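Long-range contact in neutral ceramidase (Pseudomonas aeruginosa, PDB 2ZWS), which hydrolyses the N-acyl bond of ceramides to give sphingosine and a free fatty acid, and also runs the reverse synthesis, using a zinc ion: residues A[444-456]-A[460-472]. Sequence-based numbering, arbitrary orientation.
Sequences AYASYVTTREEYA and YEGGSTLYGPWTQ. With ZN (zinc ion), chain B; FMT (formic acid), chain D.
With CG turned beside its backbone N (chi1 -72°), the ring of Tyr-448 leans onto 460-472, whereas Tyr-455, its CG anti to the backbone N (chi1 -177°), lays its ring over Pro-469. Ser-464 CB and Glu-461 CG meet the first ring obliquely, near CD1 and CD2, the latter pair 3.6 Å apart, and Tyr-460 turns its edge to the Tyr-448 face in a T-shaped pair with planes 73° apart. The backbone fixes the base of this side chain, since Tyr-448 N donates to Ser-464 O at 3.0 Å, from above the carbonyl plane, and the CA-H of Thr-465 points at Tyr-448 O. Water 1 completes the junction, donating to Ala-446 O and Tyr-448 O and accepting from Leu-466 N.

At the helical end, Pro-469 CA sits 3.6 Å from the Tyr-455 ring centroid, almost on its normal, a CH-pi contact; the hydroxyl beyond bonds to Gln-371 O. Arg-452 CD lies 3.6 Å from the centroid of the six-membered ring of Trp-470, over its face, while Pro-469 CB lies over one guanidinium face, toward its rim, 3.5 Å from Arg-452 CZ, and Glu-373 takes the charge in a salt bridge. Thr-451 N to Glu-454 OE1 (2.9 Å) and Glu-454 N to Thr-451 OG1 (3.1 Å), the latter oxygen also bonded to Asn-168, form a capping box.

Tyr-448 OH reaches the zinc at 2.2 Å, beside His-97, His-204, Glu-411 and water 4, with Arg-160 a further polar partner. The ring contacts and backbone bond probably help to hold the Tyr-448 ring in place for coordination.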
# COMPACT_ATOMS: atom_id res chain seq x y z
N ALA A 444 0.67 -10.65 4.10
CA ALA A 444 0.41 -11.43 2.87
C ALA A 444 -0.88 -10.90 2.29
O ALA A 444 -1.49 -9.99 2.87
CB ALA A 444 0.30 -12.92 3.17
N TYR A 445 -1.30 -11.47 1.17
CA TYR A 445 -2.58 -11.08 0.60
C TYR A 445 -3.33 -12.30 0.13
O TYR A 445 -2.85 -13.04 -0.72
CB TYR A 445 -2.36 -10.11 -0.56
CG TYR A 445 -3.66 -9.64 -1.14
CD1 TYR A 445 -4.42 -8.63 -0.53
CD2 TYR A 445 -4.17 -10.25 -2.29
CE1 TYR A 445 -5.66 -8.23 -1.08
CE2 TYR A 445 -5.36 -9.84 -2.85
CZ TYR A 445 -6.12 -8.85 -2.24
OH TYR A 445 -7.31 -8.45 -2.78
N ALA A 446 -4.52 -12.50 0.69
CA ALA A 446 -5.34 -13.68 0.35
C ALA A 446 -6.77 -13.22 0.07
O ALA A 446 -7.74 -13.79 0.58
CB ALA A 446 -5.27 -14.70 1.49
N SER A 447 -6.88 -12.20 -0.79
CA SER A 447 -8.16 -11.73 -1.30
C SER A 447 -9.11 -11.23 -0.21
O SER A 447 -8.70 -10.53 0.66
CB SER A 447 -8.77 -12.79 -2.24
OG SER A 447 -7.91 -12.96 -3.36
N TYR A 448 -10.39 -11.61 -0.24
CA TYR A 448 -11.41 -10.95 0.59
C TYR A 448 -11.94 -11.82 1.73
O TYR A 448 -11.89 -13.06 1.66
CB TYR A 448 -12.57 -10.40 -0.28
CG TYR A 448 -12.19 -9.18 -1.10
CD1 TYR A 448 -11.46 -9.29 -2.28
CD2 TYR A 448 -12.57 -7.91 -0.69
CE1 TYR A 448 -11.08 -8.13 -3.03
CE2 TYR A 448 -12.25 -6.77 -1.41
CZ TYR A 448 -11.48 -6.86 -2.59
OH TYR A 448 -11.14 -5.69 -3.27
N VAL A 449 -12.44 -11.17 2.78
CA VAL A 449 -13.11 -11.88 3.86
C VAL A 449 -14.43 -11.20 4.20
O VAL A 449 -14.49 -10.05 4.60
CB VAL A 449 -12.24 -12.01 5.12
CG1 VAL A 449 -12.97 -12.80 6.19
CG2 VAL A 449 -10.87 -12.65 4.79
N THR A 450 -15.46 -12.00 4.07
CA THR A 450 -16.82 -11.60 4.22
C THR A 450 -17.40 -12.45 5.39
O THR A 450 -16.91 -13.55 5.68
CB THR A 450 -17.36 -11.95 2.84
OG1 THR A 450 -17.88 -10.87 2.05
CG2 THR A 450 -17.56 -13.33 2.55
N THR A 451 -18.41 -11.94 6.10
CA THR A 451 -19.02 -12.75 7.15
C THR A 451 -19.79 -13.90 6.49
O THR A 451 -20.05 -13.86 5.30
CB THR A 451 -20.02 -11.94 7.98
OG1 THR A 451 -21.02 -11.44 7.09
CG2 THR A 451 -19.34 -10.75 8.70
N ARG A 452 -20.20 -14.89 7.28
CA ARG A 452 -21.04 -15.99 6.76
C ARG A 452 -22.28 -15.47 5.99
O ARG A 452 -22.60 -15.96 4.88
CB ARG A 452 -21.48 -16.93 7.90
CG ARG A 452 -22.41 -18.08 7.48
CD ARG A 452 -21.68 -19.07 6.61
NE ARG A 452 -22.51 -20.08 5.94
CZ ARG A 452 -23.00 -19.95 4.71
NH1 ARG A 452 -23.71 -20.94 4.18
NH2 ARG A 452 -22.80 -18.84 4.01
N GLU A 453 -22.91 -14.46 6.56
CA GLU A 453 -24.15 -13.89 5.96
C GLU A 453 -23.84 -13.14 4.67
O GLU A 453 -24.50 -13.33 3.64
CB GLU A 453 -24.86 -12.98 6.97
CG GLU A 453 -25.27 -13.70 8.27
CD GLU A 453 -24.23 -13.68 9.41
OE1 GLU A 453 -23.00 -13.48 9.18
OE2 GLU A 453 -24.66 -13.87 10.58
N GLU A 454 -22.79 -12.31 4.68
CA GLU A 454 -22.37 -11.65 3.46
C GLU A 454 -21.98 -12.65 2.38
O GLU A 454 -22.29 -12.45 1.20
CB GLU A 454 -21.16 -10.74 3.73
CG GLU A 454 -21.50 -9.49 4.50
CD GLU A 454 -20.31 -8.90 5.21
OE1 GLU A 454 -19.18 -9.40 5.03
OE2 GLU A 454 -20.50 -7.93 5.96
N TYR A 455 -21.25 -13.69 2.77
CA TYR A 455 -20.78 -14.70 1.83
C TYR A 455 -21.95 -15.26 1.04
O TYR A 455 -21.83 -15.44 -0.18
CB TYR A 455 -20.07 -15.83 2.56
CG TYR A 455 -19.49 -16.88 1.66
CD1 TYR A 455 -18.15 -16.82 1.26
CD2 TYR A 455 -20.26 -17.98 1.24
CE1 TYR A 455 -17.59 -17.79 0.44
CE2 TYR A 455 -19.72 -18.97 0.42
CZ TYR A 455 -18.37 -18.86 0.03
OH TYR A 455 -17.81 -19.83 -0.77
N ALA A 456 -23.07 -15.51 1.74
CA ALA A 456 -24.24 -16.15 1.09
C ALA A 456 -24.79 -15.31 -0.06
O ALA A 456 -25.31 -15.87 -1.03
CB ALA A 456 -25.34 -16.44 2.11
N TYR A 460 -19.31 -9.15 -4.95
CA TYR A 460 -17.92 -9.29 -5.37
C TYR A 460 -17.01 -9.85 -4.26
O TYR A 460 -16.26 -10.79 -4.47
CB TYR A 460 -17.41 -7.96 -5.90
CG TYR A 460 -15.94 -7.98 -6.23
CD1 TYR A 460 -15.46 -8.63 -7.37
CD2 TYR A 460 -15.02 -7.36 -5.38
CE1 TYR A 460 -14.09 -8.67 -7.67
CE2 TYR A 460 -13.65 -7.37 -5.68
CZ TYR A 460 -13.20 -8.03 -6.80
OH TYR A 460 -11.84 -8.05 -7.09
N GLU A 461 -17.13 -9.29 -3.06
CA GLU A 461 -16.31 -9.70 -1.92
C GLU A 461 -16.55 -11.15 -1.51
O GLU A 461 -15.61 -11.87 -1.11
CB GLU A 461 -16.51 -8.76 -0.74
CG GLU A 461 -16.14 -7.29 -1.04
CD GLU A 461 -17.22 -6.53 -1.80
OE1 GLU A 461 -18.39 -7.00 -1.89
OE2 GLU A 461 -16.91 -5.46 -2.33
N GLY A 462 -17.82 -11.55 -1.54
CA GLY A 462 -18.14 -12.97 -1.49
C GLY A 462 -17.72 -13.45 -2.86
O GLY A 462 -17.77 -12.71 -3.83
N GLY A 463 -17.26 -14.67 -2.99
CA GLY A 463 -16.84 -15.03 -4.33
C GLY A 463 -15.38 -14.66 -4.55
O GLY A 463 -14.71 -15.32 -5.36
N SER A 464 -14.87 -13.62 -3.87
CA SER A 464 -13.41 -13.61 -3.64
C SER A 464 -13.03 -13.98 -2.21
O SER A 464 -11.88 -13.75 -1.79
CB SER A 464 -12.77 -12.28 -4.06
OG SER A 464 -12.69 -12.19 -5.47
N THR A 465 -13.98 -14.55 -1.46
CA THR A 465 -13.68 -15.12 -0.15
C THR A 465 -13.21 -16.55 -0.39
O THR A 465 -14.02 -17.48 -0.57
CB THR A 465 -14.89 -15.00 0.80
OG1 THR A 465 -15.18 -13.62 1.04
CG2 THR A 465 -14.63 -15.72 2.12
N LEU A 466 -11.90 -16.72 -0.47
CA LEU A 466 -11.33 -17.92 -1.10
C LEU A 466 -11.70 -19.24 -0.45
O LEU A 466 -11.95 -20.23 -1.14
CB LEU A 466 -9.79 -17.82 -1.18
CG LEU A 466 -9.26 -16.65 -2.01
CD1 LEU A 466 -7.73 -16.59 -1.86
CD2 LEU A 466 -9.64 -16.75 -3.48
N TYR A 467 -11.68 -19.27 0.88
CA TYR A 467 -11.68 -20.55 1.61
C TYR A 467 -13.07 -21.01 2.06
O TYR A 467 -13.20 -21.85 2.94
CB TYR A 467 -10.68 -20.49 2.78
CG TYR A 467 -9.34 -19.95 2.30
CD1 TYR A 467 -8.46 -20.76 1.57
CD2 TYR A 467 -8.96 -18.62 2.55
CE1 TYR A 467 -7.22 -20.24 1.09
CE2 TYR A 467 -7.73 -18.09 2.08
CZ TYR A 467 -6.87 -18.91 1.38
OH TYR A 467 -5.67 -18.38 0.91
N GLY A 468 -14.09 -20.40 1.47
CA GLY A 468 -15.48 -20.81 1.72
C GLY A 468 -16.22 -19.98 2.75
O GLY A 468 -15.72 -18.97 3.27
N PRO A 469 -17.42 -20.43 3.11
CA PRO A 469 -18.31 -19.64 3.94
C PRO A 469 -17.76 -19.35 5.34
O PRO A 469 -18.15 -18.37 5.96
CB PRO A 469 -19.59 -20.51 4.01
CG PRO A 469 -19.14 -21.89 3.71
CD PRO A 469 -18.00 -21.74 2.73
N TRP A 470 -16.88 -20.22 5.83
CA TRP A 470 -16.38 -20.09 7.20
C TRP A 470 -14.99 -19.45 7.28
O TRP A 470 -14.35 -19.50 8.32
CB TRP A 470 -16.41 -21.43 7.93
CG TRP A 470 -17.82 -22.00 7.93
CD1 TRP A 470 -18.26 -23.07 7.22
CD2 TRP A 470 -18.95 -21.45 8.61
NE1 TRP A 470 -19.61 -23.25 7.45
CE2 TRP A 470 -20.06 -22.27 8.29
CE3 TRP A 470 -19.13 -20.36 9.47
CZ2 TRP A 470 -21.34 -22.03 8.81
CZ3 TRP A 470 -20.41 -20.11 9.98
CH2 TRP A 470 -21.50 -20.95 9.65
N THR A 471 -14.57 -18.82 6.19
CA THR A 471 -13.30 -18.07 6.18
C THR A 471 -13.24 -17.05 7.32
O THR A 471 -12.22 -16.97 8.06
CB THR A 471 -13.06 -17.40 4.81
OG1 THR A 471 -13.02 -18.40 3.79
CG2 THR A 471 -11.73 -16.63 4.80
N GLN A 472 -14.30 -16.26 7.50
CA GLN A 472 -14.29 -15.25 8.55
C GLN A 472 -14.18 -15.89 9.93
O GLN A 472 -13.44 -15.41 10.78
CB GLN A 472 -15.53 -14.36 8.46
CG GLN A 472 -15.51 -13.10 9.36
CD GLN A 472 -15.87 -13.37 10.82
OE1 GLN A 472 -16.56 -14.35 11.13
NE2 GLN A 472 -15.41 -12.49 11.72
ZN ZN B . -9.67 -4.25 -2.58
C FMT D . 0.33 -13.39 -1.57
O1 FMT D . 0.54 -13.00 -0.39
O2 FMT D . 1.23 -13.54 -2.42
O HOH W 1 -10.16 -14.97 1.16
O HOH W 2 -16.36 -16.16 5.34
O HOH W 3 -18.94 -15.39 9.87
O HOH W 4 -9.25 -4.05 -4.64